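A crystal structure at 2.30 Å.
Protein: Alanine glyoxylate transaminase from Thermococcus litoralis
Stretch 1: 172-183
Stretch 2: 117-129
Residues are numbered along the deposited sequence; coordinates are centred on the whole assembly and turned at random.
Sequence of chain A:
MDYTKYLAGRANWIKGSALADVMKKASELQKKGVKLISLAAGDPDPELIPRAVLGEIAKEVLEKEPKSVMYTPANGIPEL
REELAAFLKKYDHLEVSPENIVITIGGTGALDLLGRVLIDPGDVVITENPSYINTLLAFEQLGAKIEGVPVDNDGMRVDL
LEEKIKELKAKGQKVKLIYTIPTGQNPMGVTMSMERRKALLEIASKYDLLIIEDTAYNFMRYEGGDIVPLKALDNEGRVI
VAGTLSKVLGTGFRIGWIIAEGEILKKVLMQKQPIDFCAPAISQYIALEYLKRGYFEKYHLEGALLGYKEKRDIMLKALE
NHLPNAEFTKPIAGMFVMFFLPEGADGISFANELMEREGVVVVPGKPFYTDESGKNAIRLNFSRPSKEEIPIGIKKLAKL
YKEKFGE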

# COMPACT_ATOMS: atom_id res chain seq x y z
N GLY A 172 13.70 -10.61 -11.94
CA GLY A 172 13.29 -10.76 -10.55
C GLY A 172 11.91 -10.16 -10.30
O GLY A 172 11.57 -9.86 -9.16
N GLN A 173 11.13 -9.98 -11.36
CA GLN A 173 9.80 -9.40 -11.24
C GLN A 173 8.76 -10.43 -10.81
O GLN A 173 8.78 -11.58 -11.24
CB GLN A 173 9.36 -8.78 -12.58
CG GLN A 173 10.17 -7.57 -13.02
CD GLN A 173 9.82 -6.31 -12.24
OE1 GLN A 173 8.70 -5.78 -12.34
NE2 GLN A 173 10.78 -5.81 -11.46
N LYS A 174 7.83 -9.99 -9.98
CA LYS A 174 6.77 -10.86 -9.51
C LYS A 174 5.52 -10.68 -10.35
O LYS A 174 5.04 -9.57 -10.54
CB LYS A 174 6.44 -10.58 -8.06
CG LYS A 174 5.17 -11.25 -7.60
CD LYS A 174 4.80 -10.76 -6.22
CE LYS A 174 3.48 -11.30 -5.77
NZ LYS A 174 2.97 -10.44 -4.66
N VAL A 175 5.00 -11.79 -10.86
CA VAL A 175 3.80 -11.76 -11.66
C VAL A 175 2.92 -12.92 -11.23
O VAL A 175 3.42 -13.96 -10.81
CB VAL A 175 4.12 -11.91 -13.17
CG1 VAL A 175 4.93 -13.19 -13.40
CG2 VAL A 175 2.82 -11.95 -13.97
N LYS A 176 1.61 -12.77 -11.31
CA LYS A 176 0.78 -13.88 -10.89
C LYS A 176 -0.47 -14.04 -11.72
O LYS A 176 -1.01 -15.14 -11.81
CB LYS A 176 0.37 -13.74 -9.42
CG LYS A 176 -0.90 -12.95 -9.21
CD LYS A 176 -1.35 -12.91 -7.75
CE LYS A 176 -0.50 -11.98 -6.90
NZ LYS A 176 -1.13 -11.73 -5.58
N LEU A 177 -0.94 -12.96 -12.33
CA LEU A 177 -2.16 -13.03 -13.11
C LEU A 177 -1.96 -12.68 -14.57
O LEU A 177 -1.04 -11.94 -14.95
CB LEU A 177 -3.22 -12.07 -12.54
CG LEU A 177 -3.54 -12.04 -11.04
CD1 LEU A 177 -4.43 -10.83 -10.73
CD2 LEU A 177 -4.21 -13.34 -10.64
N ILE A 178 -2.86 -13.22 -15.38
CA ILE A 178 -2.89 -12.98 -16.80
C ILE A 178 -4.35 -12.70 -17.09
O ILE A 178 -5.19 -13.53 -16.79
CB ILE A 178 -2.48 -14.21 -17.62
CG1 ILE A 178 -0.98 -14.47 -17.48
CG2 ILE A 178 -2.88 -14.01 -19.08
CD1 ILE A 178 -0.53 -15.71 -18.23
N TYR A 179 -4.63 -11.51 -17.62
CA TYR A 179 -5.98 -11.10 -17.99
C TYR A 179 -6.06 -11.25 -19.51
O TYR A 179 -5.21 -10.72 -20.24
CB TYR A 179 -6.21 -9.64 -17.60
CG TYR A 179 -7.46 -8.99 -18.20
CD1 TYR A 179 -7.34 -8.01 -19.18
CD2 TYR A 179 -8.74 -9.34 -17.78
CE1 TYR A 179 -8.47 -7.41 -19.75
CE2 TYR A 179 -9.89 -8.74 -18.34
CZ TYR A 179 -9.73 -7.77 -19.32
OH TYR A 179 -10.83 -7.17 -19.91
N THR A 180 -7.08 -11.97 -19.98
CA THR A 180 -7.27 -12.20 -21.40
C THR A 180 -8.74 -12.16 -21.82
O THR A 180 -9.63 -12.50 -21.05
CB THR A 180 -6.66 -13.57 -21.82
OG1 THR A 180 -7.01 -13.87 -23.18
CG2 THR A 180 -7.19 -14.68 -20.92
N ILE A 181 -8.97 -11.72 -23.05
CA ILE A 181 -10.30 -11.63 -23.65
C ILE A 181 -10.19 -12.50 -24.91
O ILE A 181 -10.02 -12.00 -26.03
CB ILE A 181 -10.61 -10.17 -24.09
CG1 ILE A 181 -10.24 -9.20 -22.95
CG2 ILE A 181 -12.08 -10.05 -24.49
CD1 ILE A 181 -10.30 -7.72 -23.32
N PRO A 182 -10.27 -13.84 -24.75
CA PRO A 182 -10.16 -14.80 -25.85
C PRO A 182 -11.09 -14.59 -27.05
O PRO A 182 -10.64 -14.66 -28.20
CB PRO A 182 -10.39 -16.15 -25.16
CG PRO A 182 -9.90 -15.89 -23.75
CD PRO A 182 -10.49 -14.54 -23.47
N THR A 183 -12.37 -14.34 -26.81
CA THR A 183 -13.32 -14.18 -27.91
C THR A 183 -13.84 -12.76 -28.17
O THR A 183 -14.36 -12.08 -27.26
CB THR A 183 -14.53 -15.11 -27.71
OG1 THR A 183 -14.08 -16.46 -27.59
CG2 THR A 183 -15.47 -15.01 -28.90
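Stretch 2, residues 117-129: VLIDPGDVVITEN

The two stretches of this transaminase meet as neighbouring parallel strands of a sheet, a contact in which backbone hydrogen bonds set the register and charged side chains fasten both ends. Stretch 2 leaves a helix at Ile119, reverses through a type II turn from Asp120 to Asp123, where Gly122 takes the positive phi, and runs extended from Val124 onward. Its strand follows that of stretch 1 with a crossing angle of -21° and a closest axial approach of 4.8 Å.

The pairing is firmest where Ile178 faces Ile126, CA to CA 4.8 Å. There Ile126 N donates to Leu177 O at 3.1 Å and Ile126 O accepts from Tyr179 N at 2.9 Å, so that one residue of stretch 2 bonds to both neighbours of its partner, as parallel strands require. Further back, Val124 N reaches Lys174 O at 3.3 Å, but the ladder then opens, and a water enters it, donating to Val124 O (2.7 Å) and accepting from Leu177 N (3.0 Å).

Side chains sort by face. Ile126 CG2 packs 3.3 Å from Ile178 CG1 and 3.9 Å from Val175 CG2, whereas on the face of Val125 the side chain of Leu177 extends to the helix end, its CD1 lying 3.7 Å from Leu118 CB.

At the turn, Lys174 NZ forms a salt bridge with Asp123 OD1 (3.1 Å), and Lys176 NZ forms another with Asp123 OD2 (3.5 Å) while donating to Leu118 O (3.1 Å). A second water joins both lysines to Asp120 and Asp123. At the far end Glu128 points toward stretch 1: Thr180 OG1 donates to Glu128 OE2 at 2.6 Å, and Ile181 N adds a weak bond to the same Glu128 OE2 at 3.3 Å.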

# COMPACT_ATOMS: atom_id res chain seq x y z
N VAL A 117 -8.89 -8.13 -4.62
CA VAL A 117 -8.52 -9.31 -3.85
C VAL A 117 -7.24 -9.96 -4.35
O VAL A 117 -6.57 -10.68 -3.60
CB VAL A 117 -9.65 -10.36 -3.91
CG1 VAL A 117 -9.14 -11.70 -3.41
CG2 VAL A 117 -10.84 -9.90 -3.09
N LEU A 118 -6.88 -9.69 -5.60
CA LEU A 118 -5.72 -10.33 -6.19
C LEU A 118 -4.50 -9.47 -6.45
O LEU A 118 -3.42 -9.99 -6.68
CB LEU A 118 -6.15 -11.03 -7.48
CG LEU A 118 -7.23 -12.12 -7.36
CD1 LEU A 118 -7.58 -12.63 -8.75
CD2 LEU A 118 -6.73 -13.27 -6.48
N ILE A 119 -4.64 -8.15 -6.39
CA ILE A 119 -3.51 -7.28 -6.66
C ILE A 119 -2.95 -6.49 -5.47
O ILE A 119 -3.68 -5.80 -4.77
CB ILE A 119 -3.88 -6.25 -7.74
CG1 ILE A 119 -4.29 -6.96 -9.02
CG2 ILE A 119 -2.72 -5.30 -8.00
CD1 ILE A 119 -4.95 -6.05 -10.00
N ASP A 120 -1.64 -6.61 -5.23
CA ASP A 120 -0.99 -5.82 -4.19
C ASP A 120 -0.25 -4.75 -5.01
O ASP A 120 0.28 -5.04 -6.09
CB ASP A 120 0.05 -6.65 -3.40
CG ASP A 120 -0.55 -7.39 -2.20
OD1 ASP A 120 -1.20 -6.75 -1.34
OD2 ASP A 120 -0.35 -8.62 -2.10
N PRO A 121 -0.22 -3.50 -4.53
CA PRO A 121 0.47 -2.47 -5.30
C PRO A 121 1.89 -2.90 -5.74
O PRO A 121 2.70 -3.35 -4.92
CB PRO A 121 0.49 -1.30 -4.32
CG PRO A 121 -0.84 -1.46 -3.61
CD PRO A 121 -0.86 -2.95 -3.33
N GLY A 122 2.19 -2.79 -7.04
CA GLY A 122 3.50 -3.18 -7.54
C GLY A 122 3.46 -4.48 -8.32
O GLY A 122 4.34 -4.77 -9.13
N ASP A 123 2.43 -5.29 -8.08
CA ASP A 123 2.29 -6.56 -8.78
C ASP A 123 2.25 -6.29 -10.29
O ASP A 123 1.68 -5.29 -10.73
CB ASP A 123 0.99 -7.27 -8.41
CG ASP A 123 1.06 -8.02 -7.09
OD1 ASP A 123 2.14 -8.08 -6.46
OD2 ASP A 123 0.01 -8.57 -6.69
N VAL A 124 2.85 -7.18 -11.06
CA VAL A 124 2.82 -7.07 -12.51
C VAL A 124 1.68 -7.96 -12.96
O VAL A 124 1.54 -9.07 -12.49
CB VAL A 124 4.11 -7.59 -13.17
CG1 VAL A 124 3.85 -7.88 -14.66
CG2 VAL A 124 5.22 -6.58 -13.01
N VAL A 125 0.83 -7.45 -13.84
CA VAL A 125 -0.24 -8.27 -14.36
C VAL A 125 -0.05 -8.23 -15.86
O VAL A 125 0.13 -7.16 -16.44
CB VAL A 125 -1.65 -7.74 -13.98
CG1 VAL A 125 -1.71 -6.26 -14.11
CG2 VAL A 125 -2.69 -8.37 -14.87
N ILE A 126 -0.02 -9.40 -16.50
CA ILE A 126 0.18 -9.44 -17.94
C ILE A 126 -1.15 -9.48 -18.67
O ILE A 126 -2.11 -10.12 -18.23
CB ILE A 126 1.12 -10.63 -18.33
CG1 ILE A 126 0.90 -11.06 -19.78
CG2 ILE A 126 0.93 -11.78 -17.39
CD1 ILE A 126 -0.33 -11.91 -20.00
N THR A 127 -1.21 -8.75 -19.78
CA THR A 127 -2.41 -8.65 -20.60
C THR A 127 -2.02 -8.74 -22.07
O THR A 127 -0.85 -8.87 -22.40
CB THR A 127 -3.07 -7.28 -20.41
OG1 THR A 127 -2.22 -6.27 -20.97
CG2 THR A 127 -3.27 -6.98 -18.93
N GLU A 128 -3.01 -8.68 -22.94
CA GLU A 128 -2.75 -8.69 -24.38
C GLU A 128 -2.35 -7.24 -24.70
O GLU A 128 -2.50 -6.36 -23.85
CB GLU A 128 -4.03 -9.07 -25.14
CG GLU A 128 -4.34 -10.57 -25.08
CD GLU A 128 -5.81 -10.86 -24.88
OE1 GLU A 128 -6.61 -9.91 -24.71
OE2 GLU A 128 -6.19 -12.06 -24.88
N ASN A 129 -1.79 -7.01 -25.89
CA ASN A 129 -1.43 -5.64 -26.31
C ASN A 129 -1.92 -5.46 -27.74
O ASN A 129 -1.41 -6.10 -28.66
CB ASN A 129 0.09 -5.41 -26.24
CG ASN A 129 0.47 -3.95 -26.55
OD1 ASN A 129 -0.34 -3.03 -26.41
ND2 ASN A 129 1.72 -3.73 -26.96
O HOH W 1 0.43 -9.95 -4.24
O HOH W 2 -0.30 -10.35 -11.04
O HOH W 3 -6.12 -8.49 -22.37